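Local atomic coordinates of tannase (Fusobacterium nucleatum subsp. nucleatum ATCC 25586, PDB entry 6YQ4), a protein that acts on gallotannins as a tannase, giving detoxicant activity, probably as a serine-type hydrolase of the alpha/beta fold, and binds a magnesium ion. Residues Lys319-Phe324 against Phe328-Asn333; Ile305-Ser310 against His440-Lys445. All blocks are in the same frame, centred on the assembly; numbering follows the deposited sequence.

Contact 1: Lys319-Phe324 against Phe328-Asn333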
loop_
_atom_site.group_PDB
_atom_site.type_symbol
_atom_site.label_atom_id
_atom_site.label_comp_id
_atom_site.label_asym_id
_atom_site.label_seq_id
_atom_site.Cartn_x
_atom_site.Cartn_y
_atom_site.Cartn_z
ATOM N N LYS A 319 11.724 23.225 -9.086
ATOM C CA LYS A 319 10.528 23.276 -8.259
ATOM C C LYS A 319 10.767 24.143 -7.029
ATOM O O LYS A 319 11.908 24.427 -6.636
ATOM C CB LYS A 319 10.093 21.873 -7.831
ATOM C CG LYS A 319 9.606 20.995 -8.985
ATOM C CD LYS A 319 9.219 19.608 -8.511
ATOM C CE LYS A 319 8.392 18.881 -9.555
ATOM N NZ LYS A 319 7.497 17.861 -8.916
ATOM N N ASP A 320 9.665 24.560 -6.416
ATOM C CA ASP A 320 9.710 25.460 -5.273
ATOM C C ASP A 320 9.995 24.673 -3.999
ATOM O O ASP A 320 9.332 23.673 -3.713
ATOM C CB ASP A 320 8.381 26.215 -5.158
ATOM C CG ASP A 320 8.396 27.275 -4.073
ATOM O OD1 ASP A 320 7.447 27.317 -3.264
ATOM O OD2 ASP A 320 9.353 28.068 -4.030
ATOM N N ILE A 321 10.999 25.109 -3.244
ATOM C CA ILE A 321 11.217 24.588 -1.899
ATOM C C ILE A 321 10.964 25.642 -0.842
ATOM O O ILE A 321 10.906 25.302 0.351
ATOM C CB ILE A 321 12.633 23.990 -1.734
ATOM C CG1 ILE A 321 13.702 25.089 -1.733
ATOM C CG2 ILE A 321 12.921 22.944 -2.815
ATOM C CD1 ILE A 321 15.061 24.594 -1.308
ATOM N N SER A 322 10.780 26.899 -1.251
ATOM C CA SER A 322 10.555 28.094 -0.440
ATOM C C SER A 322 9.934 27.861 0.939
ATOM O O SER A 322 10.560 28.154 1.967
ATOM C CB SER A 322 9.687 29.058 -1.256
ATOM O OG SER A 322 8.838 29.837 -0.444
ATOM N N GLN A 323 8.707 27.337 0.971
ATOM C CA GLN A 323 8.004 27.100 2.226
ATOM C C GLN A 323 8.810 26.306 3.242
ATOM O O GLN A 323 8.522 26.391 4.436
ATOM C CB GLN A 323 6.694 26.363 1.946
ATOM C CG GLN A 323 6.082 26.713 0.598
ATOM C CD GLN A 323 5.105 25.660 0.102
ATOM O OE1 GLN A 323 4.552 24.886 0.891
ATOM N NE2 GLN A 323 4.890 25.623 -1.212
ATOM N N PHE A 324 9.816 25.544 2.819
ATOM C CA PHE A 324 10.529 24.652 3.724
ATOM C C PHE A 324 11.992 25.014 3.937
ATOM O O PHE A 324 12.690 24.291 4.658
ATOM C CB PHE A 324 10.418 23.211 3.217
ATOM C CG PHE A 324 9.010 22.686 3.238
ATOM C CD1 PHE A 324 8.125 22.987 2.205
ATOM C CD2 PHE A 324 8.558 21.914 4.303
ATOM C CE1 PHE A 324 6.807 22.513 2.226
ATOM C CE2 PHE A 324 7.251 21.435 4.332
ATOM C CZ PHE A 324 6.375 21.743 3.292
ATOM N N PHE A 328 16.310 23.945 6.211
ATOM C CA PHE A 328 17.343 23.499 5.287
ATOM C C PHE A 328 18.633 24.285 5.491
ATOM O O PHE A 328 18.605 25.501 5.731
ATOM C CB PHE A 328 16.883 23.668 3.836
ATOM C CG PHE A 328 15.788 22.729 3.428
ATOM C CD1 PHE A 328 15.436 21.654 4.227
ATOM C CD2 PHE A 328 15.116 22.917 2.234
ATOM C CE1 PHE A 328 14.432 20.780 3.844
ATOM C CE2 PHE A 328 14.096 22.048 1.847
ATOM C CZ PHE A 328 13.759 20.979 2.653
ATOM N N THR A 329 19.763 23.595 5.379
ATOM C CA THR A 329 21.054 24.253 5.196
ATOM C C THR A 329 21.388 24.218 3.712
ATOM O O THR A 329 21.619 23.141 3.144
ATOM C CB THR A 329 22.171 23.602 6.002
ATOM O OG1 THR A 329 21.822 23.585 7.388
ATOM C CG2 THR A 329 23.446 24.420 5.831
ATOM N N ILE A 330 21.417 25.398 3.099
ATOM C CA ILE A 330 21.667 25.572 1.676
ATOM C C ILE A 330 22.945 26.373 1.512
ATOM O O ILE A 330 23.082 27.450 2.099
ATOM C CB ILE A 330 20.495 26.293 0.988
ATOM C CG1 ILE A 330 19.229 25.447 1.100
ATOM C CG2 ILE A 330 20.851 26.621 -0.454
ATOM C CD1 ILE A 330 17.998 26.141 0.620
ATOM N N GLU A 331 23.876 25.868 0.699
ATOM C CA GLU A 331 25.126 26.579 0.486
ATOM C C GLU A 331 25.182 27.020 -0.947
ATOM O O GLU A 331 24.515 28.014 -1.327
ATOM C CB GLU A 331 26.296 25.714 0.976
ATOM C CG GLU A 331 26.517 25.856 2.476
ATOM C CD GLU A 331 27.162 24.640 3.088
ATOM O OE1 GLU A 331 27.843 23.885 2.359
ATOM O OE2 GLU A 331 26.984 24.439 4.305
ATOM N N ASN A 332 25.954 26.368 -1.823
ATOM C CA ASN A 332 25.975 26.759 -3.230
ATOM C C ASN A 332 24.718 26.233 -3.926
ATOM O O ASN A 332 24.766 25.432 -4.858
ATOM C CB ASN A 332 27.245 26.277 -3.916
ATOM C CG ASN A 332 27.918 27.376 -4.719
ATOM O OD1 ASN A 332 28.222 28.458 -4.199
ATOM N ND2 ASN A 332 28.140 27.111 -6.000
ATOM N N ASN A 333 23.574 26.708 -3.430
ATOM C CA ASN A 333 22.258 26.334 -3.944
ATOM C C ASN A 333 22.079 24.819 -4.026
ATOM O O ASN A 333 21.394 24.306 -4.916
ATOM C CB ASN A 333 21.989 26.988 -5.297
ATOM C CG ASN A 333 21.037 28.157 -5.184
ATOM O OD1 ASN A 333 19.827 27.973 -5.024
ATOM N ND2 ASN A 333 21.578 29.373 -5.251
#
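The ring of F328 and the methyl end of I321 carry much of this contact, in which a loop folds back against the short strand that follows it. The F328 ring is approached in two ways, over a face and at the edge. Over the centre of one face stands the backbone carbonyl oxygen of F324, 3.6 Å above the ring plane and 3.7 Å from CG of F328. At the rim, close to that plane, lies I321 CD1, 3.9 Å from F328 CD2. F324 CB also comes to 4.1 Å from F328 CZ, whereas the F324 ring itself leads off in another direction.

I321 has a second neighbour in I330: the two side chains reach toward each other tip to tip, CD1 to CD1 at 3.8 Å. This reach depends on an I321 chi1 of 71°, which lodges CG1 between the backbone N and the carbonyl carbon, and CD1 continues anti to CA.

Behind these groups, the chain curls so that F324 N donates to I321 O at 2.7 Å, tying together the two loop residues that meet F328. A weak bond from S322 N to D320 OD2 lies within the same loop. W472 binds D320 O through its indole NE1 and sets its ring edge-to-face with that of F324, while F328 and I321 also rest on helix 298-316 and strand 328-330 pairs with strand 335-338.

As an example of a loop packing on the hairpin strand that follows it, the side chains meet through apolar contacts, so dispersion and the burial of apolar surface probably supply most of the cohesion. The carbonyl oxygen over the aromatic face is the one polar element, and because an oxygen there meets the electron-rich pi cloud, electrostatics probably add little.

Contact 2: Ile305-Ser310 against His440-Lys445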
loop_
_atom_site.group_PDB
_atom_site.type_symbol
_atom_site.label_atom_id
_atom_site.label_comp_id
_atom_site.label_asym_id
_atom_site.label_seq_id
_atom_site.Cartn_x
_atom_site.Cartn_y
_atom_site.Cartn_z
ATOM N N ILE A 305 18.101 12.652 5.469
ATOM C CA ILE A 305 18.819 12.565 4.200
ATOM C C ILE A 305 17.862 12.248 3.060
ATOM O O ILE A 305 18.011 12.768 1.948
ATOM C CB ILE A 305 19.961 11.538 4.307
ATOM C CG1 ILE A 305 20.978 12.012 5.342
ATOM C CG2 ILE A 305 20.658 11.397 2.989
ATOM C CD1 ILE A 305 22.057 10.991 5.670
ATOM N N ILE A 306 16.848 11.415 3.318
ATOM C CA ILE A 306 15.776 11.215 2.340
ATOM C C ILE A 306 15.181 12.555 1.924
ATOM O O ILE A 306 14.936 12.807 0.740
ATOM C CB ILE A 306 14.690 10.296 2.916
ATOM C CG1 ILE A 306 15.196 8.886 3.091
ATOM C CG2 ILE A 306 13.447 10.274 2.030
ATOM C CD1 ILE A 306 14.154 8.078 3.841
ATOM N N ILE A 307 14.905 13.425 2.901
ATOM C CA ILE A 307 14.322 14.721 2.569
ATOM C C ILE A 307 15.339 15.578 1.822
ATOM O O ILE A 307 15.012 16.189 0.800
ATOM C CB ILE A 307 13.787 15.419 3.839
ATOM C CG1 ILE A 307 12.667 14.597 4.485
ATOM C CG2 ILE A 307 13.255 16.818 3.526
ATOM C CD1 ILE A 307 11.460 14.410 3.594
ATOM N N ARG A 308 16.596 15.609 2.297
ATOM C CA ARG A 308 17.643 16.351 1.592
ATOM C C ARG A 308 17.725 15.922 0.144
ATOM O O ARG A 308 17.797 16.758 -0.763
ATOM C CB ARG A 308 19.002 16.140 2.263
ATOM C CG ARG A 308 20.164 16.863 1.564
ATOM C CD ARG A 308 21.552 16.277 1.917
ATOM N NE ARG A 308 21.784 14.994 1.260
ATOM C CZ ARG A 308 22.739 14.134 1.599
ATOM N NH1 ARG A 308 23.557 14.423 2.602
ATOM N NH2 ARG A 308 22.869 12.980 0.934
ATOM N N ASN A 309 17.697 14.612 -0.090
ATOM C CA ASN A 309 17.742 14.105 -1.449
ATOM C C ASN A 309 16.507 14.517 -2.230
ATOM O O ASN A 309 16.609 14.881 -3.408
ATOM C CB ASN A 309 17.884 12.587 -1.430
ATOM C CG ASN A 309 19.307 12.134 -1.164
ATOM O OD1 ASN A 309 20.249 12.947 -1.046
ATOM N ND2 ASN A 309 19.473 10.828 -1.062
ATOM N N SER A 310 15.332 14.467 -1.591
ATOM C CA SER A 310 14.110 14.929 -2.243
ATOM C C SER A 310 14.198 16.406 -2.636
ATOM O O SER A 310 13.930 16.763 -3.788
ATOM C CB SER A 310 12.901 14.696 -1.336
ATOM O OG SER A 310 11.726 15.246 -1.931
ATOM N N HIS A 440 6.748 7.499 -1.191
ATOM C CA HIS A 440 5.940 8.185 -0.185
ATOM C C HIS A 440 6.245 9.666 -0.278
ATOM O O HIS A 440 7.397 10.065 -0.100
ATOM C CB HIS A 440 6.222 7.663 1.225
ATOM C CG HIS A 440 5.373 8.303 2.275
ATOM N ND1 HIS A 440 4.202 7.738 2.734
ATOM C CD2 HIS A 440 5.505 9.482 2.930
ATOM C CE1 HIS A 440 3.661 8.530 3.642
ATOM N NE2 HIS A 440 4.432 9.595 3.780
ATOM N N GLY A 441 5.225 10.475 -0.544
ATOM C CA GLY A 441 5.460 11.876 -0.852
ATOM C C GLY A 441 5.963 12.674 0.344
ATOM O O GLY A 441 5.574 12.447 1.491
ATOM N N ALA A 442 6.821 13.653 0.051
ATOM C CA ALA A 442 7.455 14.465 1.083
ATOM C C ALA A 442 6.463 15.308 1.904
ATOM O O ALA A 442 6.814 15.731 3.010
ATOM C CB ALA A 442 8.520 15.349 0.423
ATOM N N ILE A 443 5.250 15.576 1.403
ATOM C CA ILE A 443 4.219 16.243 2.193
ATOM C C ILE A 443 3.048 15.304 2.491
ATOM O O ILE A 443 1.948 15.763 2.779
ATOM C CB ILE A 443 3.720 17.544 1.535
ATOM C CG1 ILE A 443 3.024 17.273 0.203
ATOM C CG2 ILE A 443 4.832 18.546 1.397
ATOM C CD1 ILE A 443 2.380 18.485 -0.395
ATOM N N ASP A 444 3.280 13.994 2.426
ATOM C CA ASP A 444 2.273 12.983 2.744
ATOM C C ASP A 444 2.248 12.750 4.251
ATOM O O ASP A 444 3.202 12.211 4.828
ATOM C CB ASP A 444 2.583 11.688 1.997
ATOM C CG ASP A 444 1.474 10.647 2.111
ATOM O OD1 ASP A 444 0.702 10.651 3.100
ATOM O OD2 ASP A 444 1.374 9.820 1.180
ATOM N N LYS A 445 1.144 13.121 4.893
ATOM C CA LYS A 445 1.025 12.945 6.331
ATOM C C LYS A 445 -0.076 11.960 6.690
ATOM O O LYS A 445 -0.519 11.934 7.836
ATOM C CB LYS A 445 0.800 14.285 7.014
ATOM C CG LYS A 445 1.938 15.265 6.762
ATOM C CD LYS A 445 1.673 16.595 7.482
ATOM C CE LYS A 445 2.803 17.575 7.254
ATOM N NZ LYS A 445 2.319 18.968 7.465
#
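A442 CB meets S310 OG at 4.0 Å and I307 CD1 at 4.4 Å, and these two approaches make up the side-chain contact between a helix and a tight turn. Its closer part is the S310 end. There OG lies anti to the backbone N (chi1 175°), and its hydrogen bond is with the carbonyl oxygen of A470, so that the methyl group of A442 meets a hydroxyl already engaged elsewhere. The I307 end is looser, a distant methyl-to-methyl approach.

The turn that presents A442 is a type I beta turn from G441 to D444, closed by D444 N to G441 O at 2.9 Å. A second tie spans it: H440 NE2 donates to D444 O at 3.1 Å, from above the carbonyl plane. D444 OD2 in turn bonds H476 ND1, consistent with a Ser-His-Asp triad completed by S166, as in alpha/beta hydrolases. Toward solvent, I443 of the turn is exposed and takes no part here, and N309 is exposed on the side of the helix that faces away from the turn.

Helix 298-316 thus sides with the loop that leaves strand 435-439 of the large mixed sheet and leads to helix 450-461. Strand 335-338 and helix 340-344 also pack on I307, and Y343 of that helix binds A442 O.

Overall arrangement
From the N terminus, the chain first builds most of the large mixed sheet and then enters helix 298-316, which supplies the first half of contact 2. Past that helix, contact 1 closes a short loop of three intervening residues as the chain turns into strand 328-330. Contact 2 closes only after 129 residues, once strand 435-439 has been laid into the large sheet, so contact 1 is nested within its loop. Their centres lie about 14 Å apart, and they touch: F324 CZ approaches I443 CG2 at 4.0 Å, and F328 CE1 approaches I307 CG2 at 4.1 Å. Together they link the small hairpin, by way of the preceding helix 298-316, to the loop that leaves strand 435-439.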